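Local atomic coordinates of rhodopsin (Rubrobacter xylanophilus, PDB entry 6KFQ), a protein that binds retinal and uses light to pump protons across the membrane, retaining this function together with exceptionally high thermostability. Residues T31-F35 against D85-L89. Numbering follows the deposited sequence.
Sequences TRYFF and DLCLL. With SO4 (sulfate ion), chain T.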
ATOM      1  N   THR A  31     -17.828   3.412 -12.632  1.00 60.28           N
ATOM      2  CA  THR A  31     -16.571   3.595 -11.913  1.00 57.38           C
ATOM      3  C   THR A  31     -16.698   3.345 -10.418  1.00 53.88           C
ATOM      4  O   THR A  31     -15.719   3.537  -9.688  1.00 49.10           O
ATOM      5  CB  THR A  31     -16.021   5.007 -12.126  1.00 58.11           C
ATOM      6  OG1 THR A  31     -16.793   5.937 -11.352  1.00 59.80           O
ATOM      7  CG2 THR A  31     -16.101   5.385 -13.571  1.00 58.81           C
ATOM      8  N   ARG A  32     -17.872   2.926  -9.941  1.00 55.53           N
ATOM      9  CA  ARG A  32     -18.082   2.816  -8.500  1.00 57.70           C
ATOM     10  C   ARG A  32     -17.122   1.818  -7.862  1.00 56.27           C
ATOM     11  O   ARG A  32     -16.818   1.933  -6.668  1.00 55.43           O
ATOM     12  CB  ARG A  32     -19.540   2.443  -8.208  1.00 64.59           C
ATOM     13  CG  ARG A  32     -19.743   1.101  -7.523  1.00 69.35           C
ATOM     14  CD  ARG A  32     -21.227   0.803  -7.334  1.00 75.26           C
ATOM     15  NE  ARG A  32     -21.454  -0.328  -6.439  1.00 77.79           N
ATOM     16  N   TYR A  33     -16.607   0.855  -8.636  1.00 53.57           N
ATOM     17  CA  TYR A  33     -15.709  -0.134  -8.047  1.00 50.94           C
ATOM     18  C   TYR A  33     -14.383   0.488  -7.621  1.00 46.75           C
ATOM     19  O   TYR A  33     -13.753  -0.005  -6.683  1.00 44.27           O
ATOM     20  CB  TYR A  33     -15.472  -1.304  -9.008  1.00 52.76           C
ATOM     21  CG  TYR A  33     -14.889  -0.926 -10.352  1.00 52.38           C
ATOM     22  CD1 TYR A  33     -13.518  -0.967 -10.581  1.00 48.37           C
ATOM     23  CD2 TYR A  33     -15.715  -0.542 -11.398  1.00 55.15           C
ATOM     24  CE1 TYR A  33     -12.989  -0.620 -11.812  1.00 48.21           C
ATOM     25  CE2 TYR A  33     -15.200  -0.204 -12.628  1.00 55.72           C
ATOM     26  CZ  TYR A  33     -13.841  -0.243 -12.833  1.00 51.42           C
ATOM     27  OH  TYR A  33     -13.352   0.108 -14.069  1.00 50.52           O
ATOM     28  N   PHE A  34     -13.949   1.568  -8.280  1.00 44.97           N
ATOM     29  CA  PHE A  34     -12.759   2.281  -7.817  1.00 41.41           C
ATOM     30  C   PHE A  34     -12.973   2.837  -6.415  1.00 44.91           C
ATOM     31  O   PHE A  34     -12.111   2.704  -5.537  1.00 38.65           O
ATOM     32  CB  PHE A  34     -12.410   3.415  -8.780  1.00 52.73           C
ATOM     33  CG  PHE A  34     -11.687   2.970 -10.016  1.00 49.78           C
ATOM     34  CD1 PHE A  34     -10.396   2.478  -9.939  1.00 46.75           C
ATOM     35  CD2 PHE A  34     -12.289   3.070 -11.262  1.00 50.92           C
ATOM     36  CE1 PHE A  34      -9.720   2.075 -11.086  1.00 45.58           C
ATOM     37  CE2 PHE A  34     -11.619   2.669 -12.412  1.00 52.66           C
ATOM     38  CZ  PHE A  34     -10.332   2.171 -12.321  1.00 48.26           C
ATOM     39  N   PHE A  35     -14.121   3.475  -6.192  1.00 41.85           N
ATOM     40  CA  PHE A  35     -14.411   4.056  -4.887  1.00 41.27           C
ATOM     41  C   PHE A  35     -14.508   2.977  -3.816  1.00 42.69           C
ATOM     42  O   PHE A  35     -14.069   3.180  -2.676  1.00 39.47           O
ATOM     43  CB  PHE A  35     -15.707   4.878  -4.964  1.00 48.45           C
ATOM     44  CG  PHE A  35     -15.600   6.076  -5.867  1.00 46.70           C
ATOM     45  CD1 PHE A  35     -15.414   7.339  -5.339  1.00 43.82           C
ATOM     46  CD2 PHE A  35     -15.633   5.929  -7.248  1.00 48.25           C
ATOM     47  CE1 PHE A  35     -15.286   8.437  -6.163  1.00 48.65           C
ATOM     48  CE2 PHE A  35     -15.500   7.021  -8.080  1.00 48.25           C
ATOM     49  CZ  PHE A  35     -15.332   8.278  -7.541  1.00 49.05           C
ATOM     50  N   ASP A  85      -5.966  -1.123  -8.100  1.00 29.04           N
ATOM     51  CA  ASP A  85      -6.352   0.208  -8.568  1.00 27.89           C
ATOM     52  C   ASP A  85      -5.504   0.641  -9.764  1.00 28.42           C
ATOM     53  O   ASP A  85      -6.026   1.171 -10.752  1.00 27.75           O
ATOM     54  CB  ASP A  85      -6.212   1.234  -7.443  1.00 26.73           C
ATOM     55  CG  ASP A  85      -7.492   1.433  -6.653  1.00 30.26           C
ATOM     56  OD1 ASP A  85      -8.574   1.023  -7.118  1.00 30.97           O
ATOM     57  OD2 ASP A  85      -7.405   2.017  -5.551  1.00 29.00           O
ATOM     58  N   LEU A  86      -4.189   0.422  -9.691  1.00 22.74           N
ATOM     59  CA  LEU A  86      -3.326   0.855 -10.780  1.00 23.15           C
ATOM     60  C   LEU A  86      -3.571   0.025 -12.031  1.00 23.71           C
ATOM     61  O   LEU A  86      -3.572   0.562 -13.143  1.00 24.42           O
ATOM     62  CB  LEU A  86      -1.854   0.773 -10.362  1.00 19.98           C
ATOM     63  CG  LEU A  86      -1.350   1.749  -9.302  1.00 22.93           C
ATOM     64  CD1 LEU A  86       0.116   1.464  -8.951  1.00 22.42           C
ATOM     65  CD2 LEU A  86      -1.532   3.193  -9.743  1.00 27.11           C
ATOM     66  N   CYS A  87      -3.790  -1.285 -11.867  1.00 25.34           N
ATOM     67  CA  CYS A  87      -4.095  -2.137 -13.016  1.00 25.48           C
ATOM     68  C   CYS A  87      -5.392  -1.712 -13.700  1.00 26.97           C
ATOM     69  O   CYS A  87      -5.472  -1.689 -14.933  1.00 27.98           O
ATOM     70  CB  CYS A  87      -4.191  -3.597 -12.579  1.00 24.79           C
ATOM     71  SG  CYS A  87      -2.612  -4.363 -12.125  1.00 28.16           S
ATOM     72  N   LEU A  88      -6.430  -1.407 -12.916  1.00 29.41           N
ATOM     73  CA  LEU A  88      -7.718  -1.054 -13.506  1.00 32.52           C
ATOM     74  C   LEU A  88      -7.668   0.300 -14.209  1.00 31.93           C
ATOM     75  O   LEU A  88      -8.402   0.515 -15.178  1.00 34.36           O
ATOM     76  CB  LEU A  88      -8.800  -1.071 -12.428  1.00 35.66           C
ATOM     77  CG  LEU A  88      -8.958  -2.419 -11.727  1.00 37.27           C
ATOM     78  CD1 LEU A  88      -9.953  -2.319 -10.579  1.00 39.07           C
ATOM     79  CD2 LEU A  88      -9.392  -3.484 -12.719  1.00 43.17           C
ATOM     80  N   LEU A  89      -6.823   1.221 -13.739  1.00 32.17           N
ATOM     81  CA  LEU A  89      -6.576   2.453 -14.486  1.00 30.78           C
ATOM     82  C   LEU A  89      -5.906   2.168 -15.825  1.00 34.06           C
ATOM     83  O   LEU A  89      -6.349   2.664 -16.868  1.00 38.86           O
ATOM     84  CB  LEU A  89      -5.699   3.405 -13.680  1.00 29.33           C
ATOM     85  CG  LEU A  89      -6.309   4.155 -12.500  1.00 34.50           C
ATOM     86  CD1 LEU A  89      -5.233   5.036 -11.878  1.00 31.92           C
ATOM     87  CD2 LEU A  89      -7.512   4.992 -12.931  1.00 37.51           C
TER
HETATM   88  S   SO4 T 319     -20.109   0.320 -11.215  1.00 88.56           S
HETATM   89  O1  SO4 T 319     -18.858   0.046 -10.514  1.00 88.45           O
HETATM   90  O2  SO4 T 319     -21.226  -0.275 -10.489  1.00 88.92           O
HETATM   91  O3  SO4 T 319     -20.308   1.764 -11.315  1.00 87.03           O
HETATM   92  O4  SO4 T 319     -20.043  -0.261 -12.553  1.00 89.95           O
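This is a buried, mainly apolar helix-helix contact in the seven-helix retinal protein fold, where the first turn of helix 32-53 meets the last turns of helix 70-90 near the cytoplasmic ends of the second and third transmembrane helices. Phe34 is the wedge: its CE1 lies 3.5 Å from CB of Leu88, and its CZ 4.0 Å from CD2 of Leu89. Leu88 points toward the opposing helix and also receives Tyr33, whose ring edge brings CE1 to 3.7 Å from CD1 of Leu88. Leu223 of helix 220-228 also touches Phe34. On the other side of Tyr33 sits a sulfate, probably from the crystallisation liquor: Arg32 N donates to its O3 at 3.0 Å, and Tyr33 N, weakly, to its O1 at 3.0 Å. The ring edge of Phe34 places CD1 3.7 Å from OD1 of Asp85, while OD2 is hydrogen-bonded to Thr38 OG1, one turn further along helix 32-53. Bacteriorhodopsin has a similar Asp-Thr pair between these helices, its aspartate being the cytoplasmic proton donor. The side chain of Asp85, about 11 Å from retinal, also touches Phe212 and Leu216; such apolar surroundings are consistent with a raised carboxyl pKa and a similar role.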